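Local coordinates for probable transcriptional repressor protein (Mycobacterium tuberculosis, PDB 4FX0) that probably represses transcription as a redox-dependent DNA-binding regulator of the MarR family, at residues 80-85 with 95-100; 27-32 with 106-111. All coordinates share one frame; numbering follows the deposited sequence.

Contact 1: 80-85 with 95-100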
loop_
_atom_site.group_PDB
_atom_site.type_symbol
_atom_site.label_atom_id
_atom_site.label_comp_id
_atom_site.label_asym_id
_atom_site.label_seq_id
_atom_site.Cartn_x
_atom_site.Cartn_y
_atom_site.Cartn_z
ATOM N N GLY B 80 5.217 -22.515 -10.977
ATOM C CA GLY B 80 6.562 -23.061 -10.956
ATOM C C GLY B 80 7.650 -22.020 -10.785
ATOM O O GLY B 80 8.784 -22.220 -11.221
ATOM N N LEU B 81 7.308 -20.902 -10.156
ATOM C CA LEU B 81 8.291 -19.869 -9.859
ATOM C C LEU B 81 8.946 -20.163 -8.520
ATOM O O LEU B 81 10.136 -19.912 -8.323
ATOM C CB LEU B 81 7.627 -18.495 -9.818
ATOM C CG LEU B 81 6.839 -18.089 -11.062
ATOM C CD1 LEU B 81 6.354 -16.655 -10.923
ATOM C CD2 LEU B 81 7.687 -18.254 -12.313
ATOM N N VAL B 82 8.153 -20.700 -7.600
ATOM C CA VAL B 82 8.635 -21.038 -6.271
ATOM C C VAL B 82 8.230 -22.459 -5.902
ATOM O O VAL B 82 7.220 -22.973 -6.383
ATOM C CB VAL B 82 8.086 -20.067 -5.209
ATOM C CG1 VAL B 82 8.587 -18.657 -5.476
ATOM C CG2 VAL B 82 6.566 -20.102 -5.192
ATOM N N ARG B 83 9.030 -23.089 -5.051
ATOM C CA ARG B 83 8.739 -24.435 -4.583
ATOM C C ARG B 83 8.532 -24.384 -3.074
ATOM O O ARG B 83 9.446 -24.037 -2.325
ATOM C CB ARG B 83 9.884 -25.382 -4.951
ATOM C CG ARG B 83 9.546 -26.861 -4.855
ATOM C CD ARG B 83 10.644 -27.720 -5.469
ATOM N NE ARG B 83 11.966 -27.376 -4.950
ATOM C CZ ARG B 83 12.856 -26.634 -5.602
ATOM N NH1 ARG B 83 12.574 -26.158 -6.806
ATOM N NH2 ARG B 83 14.034 -26.372 -5.049
ATOM N N VAL B 84 7.321 -24.714 -2.633
ATOM C CA VAL B 84 6.968 -24.585 -1.223
ATOM C C VAL B 84 6.606 -25.914 -0.572
ATOM O O VAL B 84 5.572 -26.512 -0.875
ATOM C CB VAL B 84 5.802 -23.597 -1.022
ATOM C CG1 VAL B 84 5.398 -23.548 0.445
ATOM C CG2 VAL B 84 6.190 -22.215 -1.521
ATOM N N MET B 85 7.469 -26.362 0.332
ATOM C CA MET B 85 7.225 -27.560 1.118
ATOM C C MET B 85 7.153 -27.166 2.587
ATOM O O MET B 85 7.310 -25.994 2.924
ATOM C CB MET B 85 8.353 -28.564 0.897
ATOM C CG MET B 85 8.572 -28.916 -0.562
ATOM S SD MET B 85 7.225 -29.923 -1.202
ATOM C CE MET B 85 7.331 -31.319 -0.088
ATOM N N ILE B 95 10.369 -22.346 1.596
ATOM C CA ILE B 95 10.159 -21.784 0.268
ATOM C C ILE B 95 11.473 -21.703 -0.509
ATOM O O ILE B 95 12.490 -21.247 0.018
ATOM C CB ILE B 95 9.512 -20.383 0.335
ATOM C CG1 ILE B 95 8.247 -20.413 1.197
ATOM C CG2 ILE B 95 9.190 -19.875 -1.059
ATOM C CD1 ILE B 95 8.422 -19.791 2.567
ATOM N N GLU B 96 11.445 -22.151 -1.762
ATOM C CA GLU B 96 12.635 -22.149 -2.608
ATOM C C GLU B 96 12.368 -21.532 -3.974
ATOM O O GLU B 96 11.253 -21.605 -4.494
ATOM C CB GLU B 96 13.167 -23.573 -2.788
ATOM C CG GLU B 96 13.872 -24.134 -1.568
ATOM C CD GLU B 96 14.350 -25.557 -1.771
ATOM O OE1 GLU B 96 13.655 -26.322 -2.474
ATOM O OE2 GLU B 96 15.420 -25.911 -1.231
ATOM N N LEU B 97 13.399 -20.924 -4.552
ATOM C CA LEU B 97 13.311 -20.406 -5.910
ATOM C C LEU B 97 13.562 -21.513 -6.921
ATOM O O LEU B 97 14.539 -22.256 -6.815
ATOM C CB LEU B 97 14.322 -19.280 -6.134
ATOM C CG LEU B 97 13.891 -17.855 -5.790
ATOM C CD1 LEU B 97 14.924 -16.869 -6.308
ATOM C CD2 LEU B 97 12.525 -17.554 -6.383
ATOM N N THR B 98 12.672 -21.622 -7.898
ATOM C CA THR B 98 12.885 -22.532 -9.011
ATOM C C THR B 98 13.679 -21.807 -10.087
ATOM O O THR B 98 13.689 -20.575 -10.135
ATOM C CB THR B 98 11.557 -23.019 -9.606
ATOM O OG1 THR B 98 10.819 -21.898 -10.109
ATOM C CG2 THR B 98 10.732 -23.731 -8.547
ATOM N N ALA B 99 14.347 -22.574 -10.941
ATOM C CA ALA B 99 15.118 -22.008 -12.041
ATOM C C ALA B 99 14.270 -21.022 -12.836
ATOM O O ALA B 99 14.753 -19.973 -13.261
ATOM C CB ALA B 99 15.636 -23.115 -12.947
ATOM N N LYS B 100 13.001 -21.367 -13.027
ATOM C CA LYS B 100 12.067 -20.503 -13.737
ATOM C C LYS B 100 11.837 -19.209 -12.965
ATOM O O LYS B 100 11.765 -18.129 -13.550
ATOM C CB LYS B 100 10.737 -21.225 -13.963
ATOM C CG LYS B 100 9.674 -20.374 -14.635
ATOM C CD LYS B 100 8.436 -21.194 -14.960
ATOM C CE LYS B 100 7.376 -20.340 -15.632
ATOM N NZ LYS B 100 6.210 -21.150 -16.078
#

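Contact 2: 27-32 with 106-111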
loop_
_atom_site.group_PDB
_atom_site.type_symbol
_atom_site.label_atom_id
_atom_site.label_comp_id
_atom_site.label_asym_id
_atom_site.label_seq_id
_atom_site.Cartn_x
_atom_site.Cartn_y
_atom_site.Cartn_z
ATOM N N ARG B 27 4.926 -6.216 -16.714
ATOM C CA ARG B 27 4.114 -7.055 -17.594
ATOM C C ARG B 27 4.927 -8.124 -18.330
ATOM O O ARG B 27 4.601 -9.307 -18.253
ATOM C CB ARG B 27 3.324 -6.194 -18.589
ATOM C CG ARG B 27 1.831 -6.115 -18.304
ATOM C CD ARG B 27 1.229 -4.824 -18.845
ATOM N NE ARG B 27 1.493 -4.635 -20.270
ATOM C CZ ARG B 27 1.187 -3.531 -20.944
ATOM N NH1 ARG B 27 0.608 -2.511 -20.325
ATOM N NH2 ARG B 27 1.464 -3.444 -22.238
ATOM N N PRO B 28 5.992 -7.711 -19.042
ATOM C CA PRO B 28 6.794 -8.653 -19.833
ATOM C C PRO B 28 7.341 -9.833 -19.030
ATOM O O PRO B 28 7.395 -10.946 -19.552
ATOM C CB PRO B 28 7.952 -7.785 -20.335
ATOM C CG PRO B 28 7.392 -6.416 -20.380
ATOM C CD PRO B 28 6.466 -6.325 -19.202
ATOM N N SER B 29 7.746 -9.594 -17.787
ATOM C CA SER B 29 8.328 -10.653 -16.967
ATOM C C SER B 29 7.255 -11.566 -16.384
ATOM O O SER B 29 7.565 -12.575 -15.754
ATOM C CB SER B 29 9.174 -10.060 -15.841
ATOM O OG SER B 29 8.361 -9.386 -14.898
ATOM N N GLY B 30 5.994 -11.204 -16.594
ATOM C CA GLY B 30 4.881 -11.988 -16.092
ATOM C C GLY B 30 4.765 -11.953 -14.579
ATOM O O GLY B 30 4.276 -12.900 -13.963
ATOM N N LEU B 31 5.211 -10.854 -13.977
ATOM C CA LEU B 31 5.177 -10.710 -12.526
ATOM C C LEU B 31 4.389 -9.482 -12.087
ATOM O O LEU B 31 4.418 -8.446 -12.748
ATOM C CB LEU B 31 6.596 -10.616 -11.965
ATOM C CG LEU B 31 7.508 -11.821 -12.192
ATOM C CD1 LEU B 31 8.834 -11.603 -11.486
ATOM C CD2 LEU B 31 6.836 -13.090 -11.699
ATOM N N THR B 32 3.685 -9.609 -10.968
ATOM C CA THR B 32 3.067 -8.457 -10.327
ATOM C C THR B 32 4.071 -7.872 -9.342
ATOM O O THR B 32 5.005 -8.559 -8.923
ATOM C CB THR B 32 1.769 -8.836 -9.592
ATOM O OG1 THR B 32 2.073 -9.672 -8.470
ATOM C CG2 THR B 32 0.825 -9.573 -10.529
ATOM N N GLN B 106 15.214 -12.359 -12.856
ATOM C CA GLN B 106 16.301 -11.796 -13.650
ATOM C C GLN B 106 15.750 -10.906 -14.758
ATOM O O GLN B 106 16.275 -9.823 -15.021
ATOM C CB GLN B 106 17.150 -12.918 -14.251
ATOM C CG GLN B 106 18.464 -12.456 -14.864
ATOM C CD GLN B 106 19.218 -13.586 -15.542
ATOM O OE1 GLN B 106 19.220 -13.694 -16.769
ATOM N NE2 GLN B 106 19.863 -14.434 -14.746
ATOM N N LYS B 107 14.682 -11.371 -15.400
ATOM C CA LYS B 107 14.054 -10.634 -16.491
ATOM C C LYS B 107 13.311 -9.399 -15.989
ATOM O O LYS B 107 13.260 -8.374 -16.670
ATOM C CB LYS B 107 13.095 -11.547 -17.259
ATOM C CG LYS B 107 12.396 -10.877 -18.431
ATOM C CD LYS B 107 11.695 -11.904 -19.305
ATOM C CE LYS B 107 11.126 -11.267 -20.561
ATOM N NZ LYS B 107 10.589 -12.287 -21.503
ATOM N N ALA B 108 12.740 -9.503 -14.793
ATOM C CA ALA B 108 11.952 -8.420 -14.217
ATOM C C ALA B 108 12.818 -7.269 -13.708
ATOM O O ALA B 108 12.426 -6.104 -13.793
ATOM C CB ALA B 108 11.068 -8.953 -13.097
ATOM N N VAL B 109 13.994 -7.600 -13.182
ATOM C CA VAL B 109 14.880 -6.601 -12.587
ATOM C C VAL B 109 15.044 -5.339 -13.440
ATOM O O VAL B 109 14.740 -4.239 -12.979
ATOM C CB VAL B 109 16.267 -7.190 -12.246
ATOM C CG1 VAL B 109 17.234 -6.082 -11.860
ATOM C CG2 VAL B 109 16.146 -8.217 -11.130
ATOM N N PRO B 110 15.522 -5.490 -14.687
ATOM C CA PRO B 110 15.710 -4.308 -15.536
ATOM C C PRO B 110 14.418 -3.518 -15.723
ATOM O O PRO B 110 14.457 -2.289 -15.793
ATOM C CB PRO B 110 16.171 -4.902 -16.873
ATOM C CG PRO B 110 15.747 -6.335 -16.834
ATOM C CD PRO B 110 15.856 -6.736 -15.399
ATOM N N LEU B 111 13.290 -4.218 -15.799
ATOM C CA LEU B 111 11.993 -3.566 -15.944
ATOM C C LEU B 111 11.653 -2.762 -14.694
ATOM O O LEU B 111 11.188 -1.626 -14.781
ATOM C CB LEU B 111 10.900 -4.599 -16.216
ATOM C CG LEU B 111 11.103 -5.488 -17.444
ATOM C CD1 LEU B 111 9.949 -6.470 -17.591
ATOM C CD2 LEU B 111 11.254 -4.642 -18.695
#

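Contact 1: 80-85 with 95-100
Gly80 meets Thr98 and Lys100 where the chain leaves helix 66-78. Its positive phi, easily adopted by glycine, belongs to a Schellman motif, and its carbonyl oxygen receives a hydrogen bond from Thr98 OG1, too short as modelled to be trusted. Leu81 O accepts a hydrogen bond from Thr98 N, 3.1 Å away, while Leu81 CD2 rests on the extended Lys100 chain, 3.7 Å from Lys100 CG. Thr98 suits this corner: its short side chain carries a hydroxyl that reaches the backbone N of Gly101, as the N-cap of helix 99-119 must; with chi1 at 61°, OG1 sits between its own N and carbonyl carbon. Val82 begins the antiparallel ladder as a non-hydrogen-bonded pair with Leu97, Val82 CG1 lying 4.2 Å from Leu97 CD2 on the face packed against helices 33-45 and 66-78. Arg83 and Glu96 form the hydrogen-bonded pair, Arg83 N to Glu96 O at 2.7 Å and Glu96 N to Arg83 O at 2.8 Å. Their side chains share the other face. A bend at chi3 (51°) swings NE out of the extended line, and Arg83 NH2 makes a salt bridge to Glu96 OE1 at 2.6 Å from above the carboxylate plane, the two planes 73° apart; NE adds a weak bond to the same oxygen. Val84 returns to the apolar face, its CG2 3.8 Å from Ile95 CG2, side by side. The hairpin, the wing of a winged helix-turn-helix, thus has one apolar face, mostly buried, and one charged face, where the salt bridge probably moderates both charges and Gly50 N takes Glu96 OE2.

Contact 2: 27-32 with 106-111
Ser29 OG touches the methyl of Ala108, while its hydrogen bond goes to Leu26 O at the end of helix 7-26. With chi1 at 68°, OG lies between the backbone N and the carbonyl carbon, and the serine side chain can meet the preceding helix and helix 99-119 at once. The backbones come to 5.1 Å between Ser29 CA and Ala108 CA. Alanine answers serine with a single methyl, and two such short side chains allow this close approach. The same methyl meets a second residue of the loop, Leu31, whose CD1 stands 3.8 Å from Ala108 CB.

One turn on, Leu111 offers its CD1 methyl to the ring of Pro28. Leu111 CD1 lies 3.6 Å from Pro28 CB and is also near the ring's CG and CD, so a flexible side chain packs on a rigid one. Proline fits the short 3-10 segment 27-29, since its ring restricts phi to a value that such a turn uses. The segment is closed by Gly30 N bonding to Arg27 O at 2.9 Å, and Gly30 then takes a positive phi that glycine readily accepts. At the outer margin the extended chain of Lys107 brings its CE 3.9 Å from Pro28 O, a loose contact that involves no hydrogen bond.

No hydrogen bond crosses between the segments, so shape and apolar packing carry the contact. It sets the corner between helices 7-26 and 33-45 against helix 99-119: Ala108 also touches Leu26 of the first and Phe36 of the second, Leu31 reaches Leu39, and Thr32 is the N-cap of helix 33-45.

In the fold
From the N terminus, helix 7-26 leads into 27-32, the first half of contact 2, whose partner 106-111 arrives only after 73 intervening residues. That long loop contains helices 33-45, 55-62 and 66-78 and the three-stranded sheet, essentially the winged helix-turn-helix. Within it, contact 1 closes a much shorter loop, with nine residues between its segments, that holds the ends of both strands and the turn of the wing, so the two contacts nest and do not cross. Helix 99-119 serves both: it starts at the foot of the wing in contact 1 and runs on to contact 2. Their centres are about 17 Å apart, yet Leu81 CD1 packs 3.7 Å from Leu31 CD2, joining them directly.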